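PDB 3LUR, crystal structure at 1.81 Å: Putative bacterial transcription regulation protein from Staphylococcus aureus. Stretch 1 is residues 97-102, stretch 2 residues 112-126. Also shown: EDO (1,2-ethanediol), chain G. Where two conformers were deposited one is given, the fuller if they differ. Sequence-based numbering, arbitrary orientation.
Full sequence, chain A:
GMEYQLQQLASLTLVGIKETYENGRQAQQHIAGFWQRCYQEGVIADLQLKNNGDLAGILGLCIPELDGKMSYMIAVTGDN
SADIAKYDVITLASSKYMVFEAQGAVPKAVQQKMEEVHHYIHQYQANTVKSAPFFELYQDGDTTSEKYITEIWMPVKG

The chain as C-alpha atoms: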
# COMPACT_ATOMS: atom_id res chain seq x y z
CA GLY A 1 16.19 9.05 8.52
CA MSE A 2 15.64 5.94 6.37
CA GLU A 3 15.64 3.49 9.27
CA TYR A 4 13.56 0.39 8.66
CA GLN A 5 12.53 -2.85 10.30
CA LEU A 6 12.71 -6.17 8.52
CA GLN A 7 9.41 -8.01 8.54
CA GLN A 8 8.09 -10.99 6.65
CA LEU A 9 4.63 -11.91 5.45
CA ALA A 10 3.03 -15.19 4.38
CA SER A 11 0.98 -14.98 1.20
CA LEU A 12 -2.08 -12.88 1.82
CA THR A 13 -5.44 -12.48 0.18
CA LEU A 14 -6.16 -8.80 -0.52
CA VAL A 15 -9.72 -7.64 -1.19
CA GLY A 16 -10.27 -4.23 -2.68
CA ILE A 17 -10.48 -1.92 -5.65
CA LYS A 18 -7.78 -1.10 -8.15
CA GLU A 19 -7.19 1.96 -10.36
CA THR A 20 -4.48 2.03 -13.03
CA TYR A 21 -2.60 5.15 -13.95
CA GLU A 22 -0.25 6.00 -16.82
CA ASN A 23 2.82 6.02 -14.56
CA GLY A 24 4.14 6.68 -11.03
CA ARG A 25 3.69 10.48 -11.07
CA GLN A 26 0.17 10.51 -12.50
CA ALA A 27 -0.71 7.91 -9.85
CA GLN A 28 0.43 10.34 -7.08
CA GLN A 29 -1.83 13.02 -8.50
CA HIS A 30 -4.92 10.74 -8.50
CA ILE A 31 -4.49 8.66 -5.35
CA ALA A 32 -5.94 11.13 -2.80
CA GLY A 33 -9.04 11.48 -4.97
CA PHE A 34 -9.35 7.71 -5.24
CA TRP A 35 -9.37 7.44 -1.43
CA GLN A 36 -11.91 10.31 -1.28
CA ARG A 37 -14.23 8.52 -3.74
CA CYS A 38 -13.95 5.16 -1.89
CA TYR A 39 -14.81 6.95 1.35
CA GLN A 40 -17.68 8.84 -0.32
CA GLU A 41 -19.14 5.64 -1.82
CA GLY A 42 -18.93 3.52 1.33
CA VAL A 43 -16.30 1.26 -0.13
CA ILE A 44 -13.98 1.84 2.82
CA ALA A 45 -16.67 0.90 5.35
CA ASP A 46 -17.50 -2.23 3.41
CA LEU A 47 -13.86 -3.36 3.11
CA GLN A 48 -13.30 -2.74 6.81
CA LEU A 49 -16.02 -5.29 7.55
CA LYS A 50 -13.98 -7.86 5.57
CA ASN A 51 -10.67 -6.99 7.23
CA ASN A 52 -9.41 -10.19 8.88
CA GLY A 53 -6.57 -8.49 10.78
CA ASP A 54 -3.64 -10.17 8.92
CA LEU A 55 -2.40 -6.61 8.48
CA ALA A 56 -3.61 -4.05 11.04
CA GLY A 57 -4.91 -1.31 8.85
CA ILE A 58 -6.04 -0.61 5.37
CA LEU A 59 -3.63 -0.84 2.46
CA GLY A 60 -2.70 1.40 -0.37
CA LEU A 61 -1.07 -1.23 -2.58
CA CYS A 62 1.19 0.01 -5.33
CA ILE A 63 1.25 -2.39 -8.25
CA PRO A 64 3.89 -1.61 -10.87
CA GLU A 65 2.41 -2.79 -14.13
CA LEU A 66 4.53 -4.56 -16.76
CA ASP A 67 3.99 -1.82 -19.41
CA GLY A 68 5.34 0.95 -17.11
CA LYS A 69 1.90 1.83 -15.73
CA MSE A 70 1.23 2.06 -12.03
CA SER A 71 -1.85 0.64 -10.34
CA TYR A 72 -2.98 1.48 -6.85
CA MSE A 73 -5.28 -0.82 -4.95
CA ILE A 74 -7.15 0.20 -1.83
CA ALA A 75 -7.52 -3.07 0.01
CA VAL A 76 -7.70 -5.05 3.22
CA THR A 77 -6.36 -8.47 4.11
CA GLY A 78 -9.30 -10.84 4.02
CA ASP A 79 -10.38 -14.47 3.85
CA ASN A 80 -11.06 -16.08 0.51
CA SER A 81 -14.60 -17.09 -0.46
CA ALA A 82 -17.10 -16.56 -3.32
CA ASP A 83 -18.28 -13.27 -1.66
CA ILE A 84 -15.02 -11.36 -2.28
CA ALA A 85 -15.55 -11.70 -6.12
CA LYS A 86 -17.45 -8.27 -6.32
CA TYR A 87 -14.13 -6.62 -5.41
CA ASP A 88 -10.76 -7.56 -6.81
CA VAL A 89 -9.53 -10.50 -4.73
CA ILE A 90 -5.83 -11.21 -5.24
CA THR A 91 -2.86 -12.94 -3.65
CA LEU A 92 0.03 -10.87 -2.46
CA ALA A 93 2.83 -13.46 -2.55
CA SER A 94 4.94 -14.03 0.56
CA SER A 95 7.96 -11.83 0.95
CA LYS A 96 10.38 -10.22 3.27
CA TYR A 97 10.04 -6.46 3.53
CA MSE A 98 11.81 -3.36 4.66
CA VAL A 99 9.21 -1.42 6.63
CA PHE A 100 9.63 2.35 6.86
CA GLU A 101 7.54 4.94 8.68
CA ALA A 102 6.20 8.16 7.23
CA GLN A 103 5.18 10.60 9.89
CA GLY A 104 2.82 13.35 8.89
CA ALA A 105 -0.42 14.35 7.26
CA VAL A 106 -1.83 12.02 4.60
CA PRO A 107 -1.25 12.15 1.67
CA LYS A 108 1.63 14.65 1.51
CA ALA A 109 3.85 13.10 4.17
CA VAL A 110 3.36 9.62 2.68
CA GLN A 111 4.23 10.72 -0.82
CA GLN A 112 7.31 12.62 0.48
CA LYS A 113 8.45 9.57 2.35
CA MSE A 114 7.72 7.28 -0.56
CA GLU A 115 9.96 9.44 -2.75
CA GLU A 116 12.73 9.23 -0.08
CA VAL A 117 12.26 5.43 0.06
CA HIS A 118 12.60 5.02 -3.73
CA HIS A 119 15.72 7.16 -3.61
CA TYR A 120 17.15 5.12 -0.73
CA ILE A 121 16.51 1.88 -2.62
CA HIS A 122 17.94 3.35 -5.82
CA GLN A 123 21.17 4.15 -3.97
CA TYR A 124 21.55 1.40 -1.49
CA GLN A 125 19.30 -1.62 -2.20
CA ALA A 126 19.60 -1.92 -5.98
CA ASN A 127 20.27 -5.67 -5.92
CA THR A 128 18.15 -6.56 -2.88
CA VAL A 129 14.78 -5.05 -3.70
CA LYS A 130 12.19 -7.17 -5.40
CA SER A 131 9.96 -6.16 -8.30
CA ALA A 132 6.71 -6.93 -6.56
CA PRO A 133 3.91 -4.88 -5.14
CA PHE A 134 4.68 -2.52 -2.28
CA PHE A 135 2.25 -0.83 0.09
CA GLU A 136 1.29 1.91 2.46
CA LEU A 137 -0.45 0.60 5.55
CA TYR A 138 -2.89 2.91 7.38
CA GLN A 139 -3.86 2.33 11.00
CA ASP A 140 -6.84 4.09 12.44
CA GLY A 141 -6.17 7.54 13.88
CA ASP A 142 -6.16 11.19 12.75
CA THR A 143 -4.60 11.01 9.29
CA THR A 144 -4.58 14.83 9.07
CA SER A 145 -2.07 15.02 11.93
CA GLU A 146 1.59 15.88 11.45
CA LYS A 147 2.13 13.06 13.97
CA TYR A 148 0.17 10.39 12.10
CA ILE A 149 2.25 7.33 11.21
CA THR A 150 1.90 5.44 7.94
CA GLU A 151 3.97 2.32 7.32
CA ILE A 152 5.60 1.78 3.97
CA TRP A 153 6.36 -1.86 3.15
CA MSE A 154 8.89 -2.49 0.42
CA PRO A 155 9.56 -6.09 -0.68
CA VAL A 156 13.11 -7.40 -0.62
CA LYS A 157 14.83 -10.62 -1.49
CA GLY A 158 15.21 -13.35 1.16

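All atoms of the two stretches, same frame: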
# COMPACT_ATOMS: atom_id res chain seq x y z
N TYR A 97 10.25 -7.86 3.78
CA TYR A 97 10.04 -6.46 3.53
C TYR A 97 10.93 -5.61 4.39
O TYR A 97 11.33 -6.02 5.49
CB TYR A 97 8.59 -6.04 3.89
CG TYR A 97 7.50 -6.63 3.01
CD1 TYR A 97 6.97 -7.88 3.27
CD2 TYR A 97 7.03 -5.92 1.94
CE1 TYR A 97 5.97 -8.41 2.43
CE2 TYR A 97 6.05 -6.41 1.13
CZ TYR A 97 5.52 -7.64 1.36
OH TYR A 97 4.57 -8.07 0.51
N MSE A 98 11.27 -4.43 3.86
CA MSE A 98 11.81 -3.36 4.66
C MSE A 98 10.59 -2.50 4.95
O MSE A 98 9.85 -2.14 4.03
CB MSE A 98 12.87 -2.56 3.92
CG MSE A 98 14.09 -3.35 3.56
SE MSE A 98 15.30 -2.22 2.50
CE MSE A 98 14.16 -2.00 0.95
N VAL A 99 10.36 -2.20 6.22
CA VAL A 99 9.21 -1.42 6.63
C VAL A 99 9.63 -0.08 7.20
O VAL A 99 10.36 -0.03 8.21
CB VAL A 99 8.35 -2.16 7.64
CG1 VAL A 99 7.07 -1.30 8.00
CG2 VAL A 99 7.97 -3.51 7.11
N PHE A 100 9.27 0.98 6.49
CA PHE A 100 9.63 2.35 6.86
C PHE A 100 8.42 3.01 7.46
O PHE A 100 7.32 2.48 7.36
CB PHE A 100 10.06 3.15 5.62
CG PHE A 100 11.19 2.54 4.87
CD1 PHE A 100 10.96 1.54 3.97
CD2 PHE A 100 12.49 2.99 5.05
CE1 PHE A 100 12.01 0.96 3.25
CE2 PHE A 100 13.54 2.42 4.36
CZ PHE A 100 13.32 1.42 3.46
N GLU A 101 8.63 4.14 8.12
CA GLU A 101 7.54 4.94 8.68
C GLU A 101 7.57 6.34 8.09
O GLU A 101 8.64 6.98 7.98
CB GLU A 101 7.62 5.02 10.20
CG GLU A 101 7.20 3.72 10.89
CD GLU A 101 7.12 3.84 12.41
OE1 GLU A 101 7.66 4.82 12.97
OE2 GLU A 101 6.49 2.96 13.05
N ALA A 102 6.41 6.80 7.66
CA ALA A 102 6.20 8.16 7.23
C ALA A 102 5.42 8.80 8.34
O ALA A 102 4.41 8.28 8.75
CB ALA A 102 5.41 8.21 5.94
N GLN A 112 5.93 12.16 0.23
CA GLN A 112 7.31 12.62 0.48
C GLN A 112 8.17 11.47 0.91
O GLN A 112 9.28 11.27 0.39
CB GLN A 112 7.36 13.69 1.56
CG GLN A 112 8.75 14.40 1.71
CD GLN A 112 9.81 13.68 2.60
OE1 GLN A 112 9.51 12.71 3.36
NE2 GLN A 112 11.04 14.19 2.54
N LYS A 113 7.67 10.69 1.86
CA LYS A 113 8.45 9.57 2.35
C LYS A 113 8.64 8.50 1.30
O LYS A 113 9.70 7.89 1.22
CB LYS A 113 7.79 8.94 3.58
CG LYS A 113 8.66 7.87 4.27
CD LYS A 113 9.92 8.45 4.91
CE LYS A 113 10.71 7.38 5.60
NZ LYS A 113 11.65 7.90 6.58
N MSE A 114 7.63 8.28 0.47
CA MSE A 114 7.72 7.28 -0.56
C MSE A 114 8.83 7.69 -1.55
O MSE A 114 9.63 6.85 -1.99
CB MSE A 114 6.37 7.09 -1.26
CG MSE A 114 6.42 6.00 -2.32
SE MSE A 114 6.78 4.24 -1.54
CE MSE A 114 5.00 3.88 -0.89
N GLU A 115 8.89 8.96 -1.88
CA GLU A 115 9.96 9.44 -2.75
C GLU A 115 11.35 9.20 -2.10
O GLU A 115 12.29 8.78 -2.78
CB GLU A 115 9.79 10.91 -3.05
CG GLU A 115 10.89 11.46 -3.92
N GLU A 116 11.46 9.46 -0.79
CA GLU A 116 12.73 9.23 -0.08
C GLU A 116 13.07 7.74 -0.14
O GLU A 116 14.21 7.37 -0.39
CB GLU A 116 12.66 9.65 1.38
CG GLU A 116 12.25 11.10 1.65
CD GLU A 116 13.28 12.11 1.23
OE1 GLU A 116 14.26 11.77 0.55
OE2 GLU A 116 13.13 13.29 1.62
N VAL A 117 12.06 6.89 0.10
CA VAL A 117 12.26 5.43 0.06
C VAL A 117 12.76 4.96 -1.30
O VAL A 117 13.71 4.21 -1.37
CB VAL A 117 10.98 4.66 0.43
CG1 VAL A 117 11.15 3.20 0.14
CG2 VAL A 117 10.66 4.88 1.87
N HIS A 118 12.11 5.38 -2.38
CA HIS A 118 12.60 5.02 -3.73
C HIS A 118 14.03 5.46 -3.93
O HIS A 118 14.84 4.70 -4.43
CB HIS A 118 11.73 5.59 -4.86
CG HIS A 118 10.38 4.94 -4.98
ND1 HIS A 118 10.21 3.57 -5.05
CD2 HIS A 118 9.14 5.48 -5.10
CE1 HIS A 118 8.92 3.29 -5.15
NE2 HIS A 118 8.25 4.43 -5.19
N HIS A 119 14.36 6.67 -3.49
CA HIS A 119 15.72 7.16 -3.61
C HIS A 119 16.70 6.29 -2.82
O HIS A 119 17.78 5.96 -3.30
CB HIS A 119 15.82 8.61 -3.15
CG HIS A 119 17.22 9.13 -3.16
ND1 HIS A 119 17.97 9.19 -4.31
CD2 HIS A 119 18.01 9.57 -2.16
CE1 HIS A 119 19.17 9.66 -4.02
NE2 HIS A 119 19.22 9.89 -2.72
N TYR A 120 16.31 5.94 -1.60
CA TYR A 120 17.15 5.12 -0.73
C TYR A 120 17.42 3.76 -1.35
O TYR A 120 18.57 3.28 -1.38
CB TYR A 120 16.48 4.98 0.65
CG TYR A 120 17.12 3.92 1.49
CD1 TYR A 120 18.30 4.16 2.16
CD2 TYR A 120 16.57 2.66 1.58
CE1 TYR A 120 18.94 3.14 2.89
CE2 TYR A 120 17.17 1.66 2.32
CZ TYR A 120 18.35 1.91 2.97
OH TYR A 120 18.93 0.91 3.69
N ILE A 121 16.38 3.18 -1.92
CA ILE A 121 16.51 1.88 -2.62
C ILE A 121 17.38 1.99 -3.84
O ILE A 121 18.26 1.15 -4.07
CB ILE A 121 15.12 1.32 -2.98
CG1 ILE A 121 14.42 0.88 -1.72
CG2 ILE A 121 15.22 0.13 -4.02
CD1 ILE A 121 12.99 0.52 -1.93
N HIS A 122 17.17 3.06 -4.62
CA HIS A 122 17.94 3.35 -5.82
C HIS A 122 19.42 3.49 -5.52
O HIS A 122 20.24 3.09 -6.33
CB HIS A 122 17.37 4.61 -6.46
CG HIS A 122 17.99 5.01 -7.75
ND1 HIS A 122 17.69 4.40 -8.96
CD2 HIS A 122 18.77 6.07 -8.06
CE1 HIS A 122 18.30 5.04 -9.94
NE2 HIS A 122 18.98 6.05 -9.42
N GLN A 123 19.77 3.98 -4.32
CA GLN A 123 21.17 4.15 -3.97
C GLN A 123 21.77 2.93 -3.33
O GLN A 123 22.92 2.57 -3.60
CB GLN A 123 21.33 5.25 -2.93
CG GLN A 123 21.26 6.63 -3.41
CD GLN A 123 21.29 7.64 -2.23
OE1 GLN A 123 20.29 7.79 -1.52
NE2 GLN A 123 22.42 8.30 -2.02
N TYR A 124 21.00 2.35 -2.43
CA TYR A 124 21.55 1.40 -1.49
C TYR A 124 20.95 -0.00 -1.42
O TYR A 124 21.48 -0.82 -0.69
CB TYR A 124 21.48 2.00 -0.09
CG TYR A 124 22.15 3.33 0.05
CD1 TYR A 124 23.53 3.46 -0.14
CD2 TYR A 124 21.43 4.45 0.41
CE1 TYR A 124 24.15 4.67 0.00
CE2 TYR A 124 22.06 5.68 0.58
CZ TYR A 124 23.40 5.77 0.37
OH TYR A 124 24.04 6.99 0.53
N GLN A 125 19.89 -0.28 -2.18
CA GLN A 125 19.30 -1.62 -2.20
C GLN A 125 19.01 -2.07 -3.63
O GLN A 125 18.06 -2.81 -3.87
CB GLN A 125 18.01 -1.65 -1.38
CG GLN A 125 18.18 -1.17 0.06
CD GLN A 125 18.99 -2.12 0.94
OE1 GLN A 125 19.25 -3.25 0.57
NE2 GLN A 125 19.37 -1.64 2.14
N ALA A 126 19.86 -1.67 -4.57
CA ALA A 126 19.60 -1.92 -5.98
C ALA A 126 19.47 -3.40 -6.31
O ALA A 126 18.68 -3.76 -7.16
CB ALA A 126 20.68 -1.30 -6.86
C1 EDO G . 12.97 2.53 -7.76
O1 EDO G . 11.80 3.37 -7.78
C2 EDO G . 13.32 2.20 -6.31
O2 EDO G . 12.16 1.75 -5.58
O HOH W 1 11.50 5.07 8.28

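Residues 97-102 form part of a strand, and residues 112-124 belong to a helix that packs across it. The two run roughly antiparallel, at 145°, with axes 8.6 Å apart at their closest. No direct hydrogen bond joins the stretches. The contact is made mainly by apolar side chains and buries 372 Å² in total.

Tyr97 takes no part; its side chain is out of reach of stretch 2. Met98, a selenomethionine, points its CA-to-CB bond toward the helix and meets the C-terminal end of stretch 2. Its CE lies 3.9 Å from CG1 of Ile121. Its SE is 3.9 Å from CG of Gln125 and 4.3 Å from CE2 of Tyr120. The selenium sits at the edge of the tyrosine ring, near its plane. Two of these partners are tied to each other: NE2 of Gln125 donates a hydrogen bond to OH of Tyr120, at 3.0 Å. Gln125 is the first residue to leave helical geometry, so this bond links the residue after the helix back to its last turns.

Val99 is out of reach, as the alternation of side chains along a strand would lead one to expect. Phe100 again points toward the helix and has the largest area covered by the other stretch, 81 Å². Val117 lies over one face of its ring. CG2 of Val117 is 3.8 Å from CG of Phe100 and 4.0 Å from the ring centroid, only 18° off the ring normal. This is a CH-pi contact. Tyr120 also meets the ring, with its CD2 4.0 Å from CZ of Phe100. The two aromatic planes are at 70° and their centroids 5.9 Å apart, an oblique arrangement.

The CA-to-CB bond of Glu101 points away from the helix, and its contact is made through the backbone. Its O is 3.2 Å from CE of Lys113. The same O is 3.4 Å from NZ of Lys113, but the angle is too poor for a hydrogen bond. Water 1 bridges the two residues instead. It accepts from N of Glu101 at 3.0 Å and, weakly, from NZ of Lys113 at 3.3 Å.

Ala102 closes the contact. Its CA-to-CB bond points sideways, yet its CB is 3.4 Å from CB of Lys113. The backbones are close here, with CA of Ala102 5.6 Å from CA of Lys113. Between CA of Phe100 and CA of Val117 the distance is 7.9 Å, and the side chains of both lie in between.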